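Local coordinates for fimbria adhesin protein (Klebsiella pneumoniae, PDB 3U4K) that probably attaches type 3 fimbriae of the bacterium to host tissue by binding human collagen V through this receptor-binding domain, at residues Ile67-Lys78 with Ser120-Leu130. Numbering follows the deposited sequence.
Sequences IYVTCDRNTTLK and SYTTTGSSFRL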
loop_
_atom_site.group_PDB
_atom_site.type_symbol
_atom_site.label_atom_id
_atom_site.label_comp_id
_atom_site.label_asym_id
_atom_site.label_seq_id
_atom_site.Cartn_x
_atom_site.Cartn_y
_atom_site.Cartn_z
ATOM N N ILE A 67 0.836 -21.508 3.387
ATOM C CA ILE A 67 2.017 -21.143 4.169
ATOM C C ILE A 67 2.994 -20.378 3.278
ATOM O O ILE A 67 3.450 -20.896 2.256
ATOM C CB ILE A 67 2.736 -22.391 4.756
ATOM C CG1 ILE A 67 1.739 -23.476 5.213
ATOM C CG2 ILE A 67 3.709 -21.991 5.860
ATOM C CD1 ILE A 67 0.860 -23.114 6.397
ATOM N N TYR A 68 3.312 -19.148 3.669
ATOM C CA TYR A 68 4.199 -18.297 2.881
ATOM C C TYR A 68 5.636 -18.360 3.379
ATOM O O TYR A 68 6.567 -18.251 2.587
ATOM C CB TYR A 68 3.696 -16.845 2.854
ATOM C CG TYR A 68 2.315 -16.688 2.249
ATOM C CD1 TYR A 68 2.151 -16.435 0.888
ATOM C CD2 TYR A 68 1.175 -16.808 3.037
ATOM C CE1 TYR A 68 0.888 -16.304 0.331
ATOM C CE2 TYR A 68 -0.091 -16.681 2.492
ATOM C CZ TYR A 68 -0.229 -16.427 1.142
ATOM O OH TYR A 68 -1.492 -16.297 0.613
ATOM N N VAL A 69 5.809 -18.529 4.688
ATOM C CA VAL A 69 7.142 -18.676 5.288
ATOM C C VAL A 69 7.207 -19.934 6.156
ATOM O O VAL A 69 6.325 -20.174 6.987
ATOM C CB VAL A 69 7.550 -17.440 6.123
ATOM C CG1 VAL A 69 8.994 -17.549 6.590
ATOM C CG2 VAL A 69 7.364 -16.163 5.322
ATOM N N THR A 70 8.262 -20.724 5.951
ATOM C CA THR A 70 8.487 -21.977 6.672
ATOM C C THR A 70 9.934 -22.048 7.152
ATOM O O THR A 70 10.852 -21.674 6.422
ATOM C CB THR A 70 8.180 -23.189 5.772
ATOM O OG1 THR A 70 6.904 -23.003 5.146
ATOM C CG2 THR A 70 8.156 -24.486 6.574
ATOM N N CYS A 71 10.125 -22.521 8.383
ATOM C CA CYS A 71 11.459 -22.669 8.975
ATOM C C CYS A 71 11.706 -24.104 9.442
ATOM O O CYS A 71 10.809 -24.949 9.387
ATOM C CB CYS A 71 11.639 -21.706 10.149
ATOM S SG CYS A 71 11.139 -19.999 9.822
ATOM N N ASP A 72 12.934 -24.366 9.894
ATOM C CA ASP A 72 13.312 -25.671 10.441
ATOM C C ASP A 72 13.104 -25.740 11.954
ATOM O O ASP A 72 12.659 -26.759 12.478
ATOM C CB ASP A 72 14.759 -26.040 10.066
ATOM C CG ASP A 72 15.761 -24.917 10.346
ATOM O OD1 ASP A 72 15.448 -23.967 11.095
ATOM O OD2 ASP A 72 16.886 -24.991 9.812
ATOM N N ARG A 73 13.429 -24.650 12.641
ATOM C CA ARG A 73 13.217 -24.533 14.076
ATOM C C ARG A 73 12.019 -23.638 14.338
ATOM O O ARG A 73 11.421 -23.093 13.406
ATOM C CB ARG A 73 14.433 -23.896 14.746
ATOM C CG ARG A 73 15.759 -24.564 14.456
ATOM C CD ARG A 73 16.889 -23.588 14.725
ATOM N NE ARG A 73 18.205 -24.211 14.634
ATOM C CZ ARG A 73 18.785 -24.600 13.501
ATOM N NH1 ARG A 73 18.167 -24.446 12.335
ATOM N NH2 ARG A 73 19.993 -25.151 13.536
ATOM N N ASN A 74 11.674 -23.485 15.613
ATOM C CA ASN A 74 10.758 -22.436 16.018
ATOM C C ASN A 74 11.540 -21.125 16.003
ATOM O O ASN A 74 12.507 -20.955 16.751
ATOM C CB ASN A 74 10.177 -22.720 17.402
ATOM C CG ASN A 74 8.767 -22.192 17.558
ATOM O OD1 ASN A 74 8.543 -21.170 18.211
ATOM N ND2 ASN A 74 7.804 -22.885 16.951
ATOM N N THR A 75 11.129 -20.214 15.128
ATOM C CA THR A 75 11.885 -18.993 14.866
ATOM C C THR A 75 11.065 -17.752 15.188
ATOM O O THR A 75 9.857 -17.720 14.955
ATOM C CB THR A 75 12.349 -18.940 13.392
ATOM O OG1 THR A 75 13.039 -20.153 13.060
ATOM C CG2 THR A 75 13.271 -17.749 13.143
ATOM N N THR A 76 11.738 -16.739 15.731
ATOM C CA THR A 76 11.138 -15.425 15.966
ATOM C C THR A 76 11.460 -14.462 14.810
ATOM O O THR A 76 12.612 -14.073 14.610
ATOM C CB THR A 76 11.549 -14.838 17.340
ATOM O OG1 THR A 76 11.082 -13.489 17.448
ATOM C CG2 THR A 76 13.073 -14.875 17.548
ATOM N N LEU A 77 10.431 -14.098 14.047
ATOM C CA LEU A 77 10.613 -13.303 12.829
ATOM C C LEU A 77 10.039 -11.897 12.898
ATOM O O LEU A 77 8.976 -11.672 13.485
ATOM C CB LEU A 77 10.021 -14.026 11.614
ATOM C CG LEU A 77 10.823 -15.163 10.975
ATOM C CD1 LEU A 77 10.025 -15.770 9.833
ATOM C CD2 LEU A 77 12.190 -14.699 10.481
ATOM N N LYS A 78 10.754 -10.962 12.278
ATOM C CA LYS A 78 10.322 -9.573 12.161
ATOM C C LYS A 78 9.959 -9.264 10.704
ATOM O O LYS A 78 10.825 -9.264 9.825
ATOM C CB LYS A 78 11.431 -8.645 12.663
ATOM C CG LYS A 78 11.173 -7.160 12.476
ATOM C CD LYS A 78 12.449 -6.368 12.725
ATOM C CE LYS A 78 12.290 -4.901 12.361
ATOM N NZ LYS A 78 11.309 -4.213 13.244
ATOM N N SER A 120 6.304 -2.478 11.258
ATOM C CA SER A 120 6.899 -3.808 11.342
ATOM C C SER A 120 6.168 -4.666 12.362
ATOM O O SER A 120 5.696 -4.161 13.379
ATOM C CB SER A 120 8.385 -3.723 11.686
ATOM O OG SER A 120 8.585 -3.024 12.899
ATOM N N TYR A 121 6.067 -5.961 12.074
ATOM C CA TYR A 121 5.408 -6.908 12.968
ATOM C C TYR A 121 6.333 -8.056 13.367
ATOM O O TYR A 121 7.058 -8.606 12.533
ATOM C CB TYR A 121 4.124 -7.448 12.334
ATOM C CG TYR A 121 3.351 -8.398 13.224
ATOM C CD1 TYR A 121 2.742 -7.949 14.400
ATOM C CD2 TYR A 121 3.225 -9.745 12.890
ATOM C CE1 TYR A 121 2.036 -8.817 15.217
ATOM C CE2 TYR A 121 2.519 -10.621 13.700
ATOM C CZ TYR A 121 1.927 -10.154 14.859
ATOM O OH TYR A 121 1.226 -11.022 15.662
ATOM N N THR A 122 6.298 -8.413 14.649
ATOM C CA THR A 122 7.116 -9.501 15.170
ATOM C C THR A 122 6.256 -10.619 15.751
ATOM O O THR A 122 5.311 -10.365 16.501
ATOM C CB THR A 122 8.120 -9.003 16.227
ATOM O OG1 THR A 122 8.773 -7.823 15.744
ATOM C CG2 THR A 122 9.170 -10.069 16.521
ATOM N N THR A 123 6.591 -11.852 15.381
ATOM C CA THR A 123 5.935 -13.052 15.903
ATOM C C THR A 123 6.906 -14.240 15.882
ATOM O O THR A 123 8.008 -14.146 15.332
ATOM C CB THR A 123 4.630 -13.382 15.136
ATOM O OG1 THR A 123 3.966 -14.488 15.762
ATOM C CG2 THR A 123 4.915 -13.723 13.674
ATOM N N THR A 124 6.491 -15.352 16.484
ATOM C CA THR A 124 7.342 -16.534 16.607
ATOM C C THR A 124 6.586 -17.789 16.170
ATOM O O THR A 124 5.394 -17.931 16.441
ATOM C CB THR A 124 7.888 -16.675 18.046
ATOM O OG1 THR A 124 8.454 -15.425 18.460
ATOM C CG2 THR A 124 8.968 -17.749 18.135
ATOM N N GLY A 125 7.287 -18.685 15.479
ATOM C CA GLY A 125 6.695 -19.923 14.975
ATOM C C GLY A 125 7.631 -20.625 14.013
ATOM O O GLY A 125 8.787 -20.227 13.856
ATOM N N SER A 126 7.130 -21.674 13.369
ATOM C CA SER A 126 7.915 -22.433 12.397
ATOM C C SER A 126 7.233 -22.434 11.033
ATOM O O SER A 126 7.878 -22.657 10.009
ATOM C CB SER A 126 8.143 -23.863 12.889
ATOM O OG SER A 126 6.911 -24.502 13.171
ATOM N N SER A 127 5.923 -22.199 11.041
ATOM C CA SER A 127 5.134 -21.979 9.830
ATOM C C SER A 127 4.395 -20.650 9.953
ATOM O O SER A 127 3.983 -20.257 11.051
ATOM C CB SER A 127 4.130 -23.112 9.614
ATOM O OG SER A 127 4.755 -24.254 9.060
ATOM N N PHE A 128 4.234 -19.959 8.827
ATOM C CA PHE A 128 3.619 -18.634 8.823
ATOM C C PHE A 128 2.589 -18.477 7.711
ATOM O O PHE A 128 2.905 -18.630 6.528
ATOM C CB PHE A 128 4.691 -17.545 8.716
ATOM C CG PHE A 128 5.679 -17.551 9.848
ATOM C CD1 PHE A 128 5.476 -16.757 10.971
ATOM C CD2 PHE A 128 6.820 -18.351 9.794
ATOM C CE1 PHE A 128 6.387 -16.761 12.018
ATOM C CE2 PHE A 128 7.730 -18.363 10.841
ATOM C CZ PHE A 128 7.514 -17.564 11.953
ATOM N N ARG A 129 1.355 -18.181 8.110
ATOM C CA ARG A 129 0.278 -17.869 7.174
ATOM C C ARG A 129 0.057 -16.361 7.117
ATOM O O ARG A 129 0.518 -15.621 7.995
ATOM C CB ARG A 129 -1.032 -18.538 7.605
ATOM C CG ARG A 129 -1.023 -20.057 7.606
ATOM C CD ARG A 129 -2.394 -20.627 7.953
ATOM N NE ARG A 129 -2.827 -20.310 9.318
ATOM C CZ ARG A 129 -3.761 -19.410 9.636
ATOM N NH1 ARG A 129 -4.389 -18.713 8.691
ATOM N NH2 ARG A 129 -4.073 -19.212 10.910
ATOM N N LEU A 130 -0.648 -15.913 6.077
ATOM C CA LEU A 130 -1.149 -14.544 6.021
ATOM C C LEU A 130 -2.560 -14.502 6.574
ATOM O O LEU A 130 -3.451 -15.205 6.086
ATOM C CB LEU A 130 -1.118 -13.990 4.597
ATOM C CG LEU A 130 0.164 -13.276 4.165
ATOM C CD1 LEU A 130 0.104 -12.954 2.680
ATOM C CD2 LEU A 130 0.405 -12.012 4.982
#
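F128 lies in the angle between two antiparallel pairings, its ring meeting side chains from both arms of the bent segment 67-78. L77 CD1 sits over one face of the ring, 4.0 Å from its centroid, while C71 SG approaches the edge, 3.9 Å from F128 CE2, as a sulfur-aromatic contact. V69 CB packs beside F128 CD2, and T75 O lies in the ring plane near CZ. With CG anti to its own carbonyl carbon (chi1 -60°), the phenyl group reaches both V69 and L77. Farther along, L130 CD1 rests on one face of the Y68 ring, 3.9 Å from the centroid and offset toward the rim, the two side chains crossing at about a right angle.

Backbone bonds fix this geometry. F128 O accepts Y68 N at 2.9 Å and, weakly, V69 N, while F128 N donates to V69 O at 2.8 Å; Y68 and V69 together oppose F128 in a classic beta bulge. The hydrogen bond from C71 N to S126 O (2.8 Å) continues this arm. Beyond the corner at D72 and R73, paired bonds join T75 with G125 and L77 with T123; the strands 74-78 and 120-125 run antiparallel at 167°. T76 and T124 lie side by side on one face, where the bent end of K78 brings NZ to S120 OG in a weak hydrogen bond.

The disulfide of C71 with C26 ties the end of strand 67-71, just before the corner, to neighbouring strand 26-28, while Y33 touches both Y68 and L130. Paired corners thus join the small antiparallel sheet (26-28, 67-71, 128-129) to the edge of the mixed sheet (74-83, 119-125) at one end of the jelly-roll beta barrel.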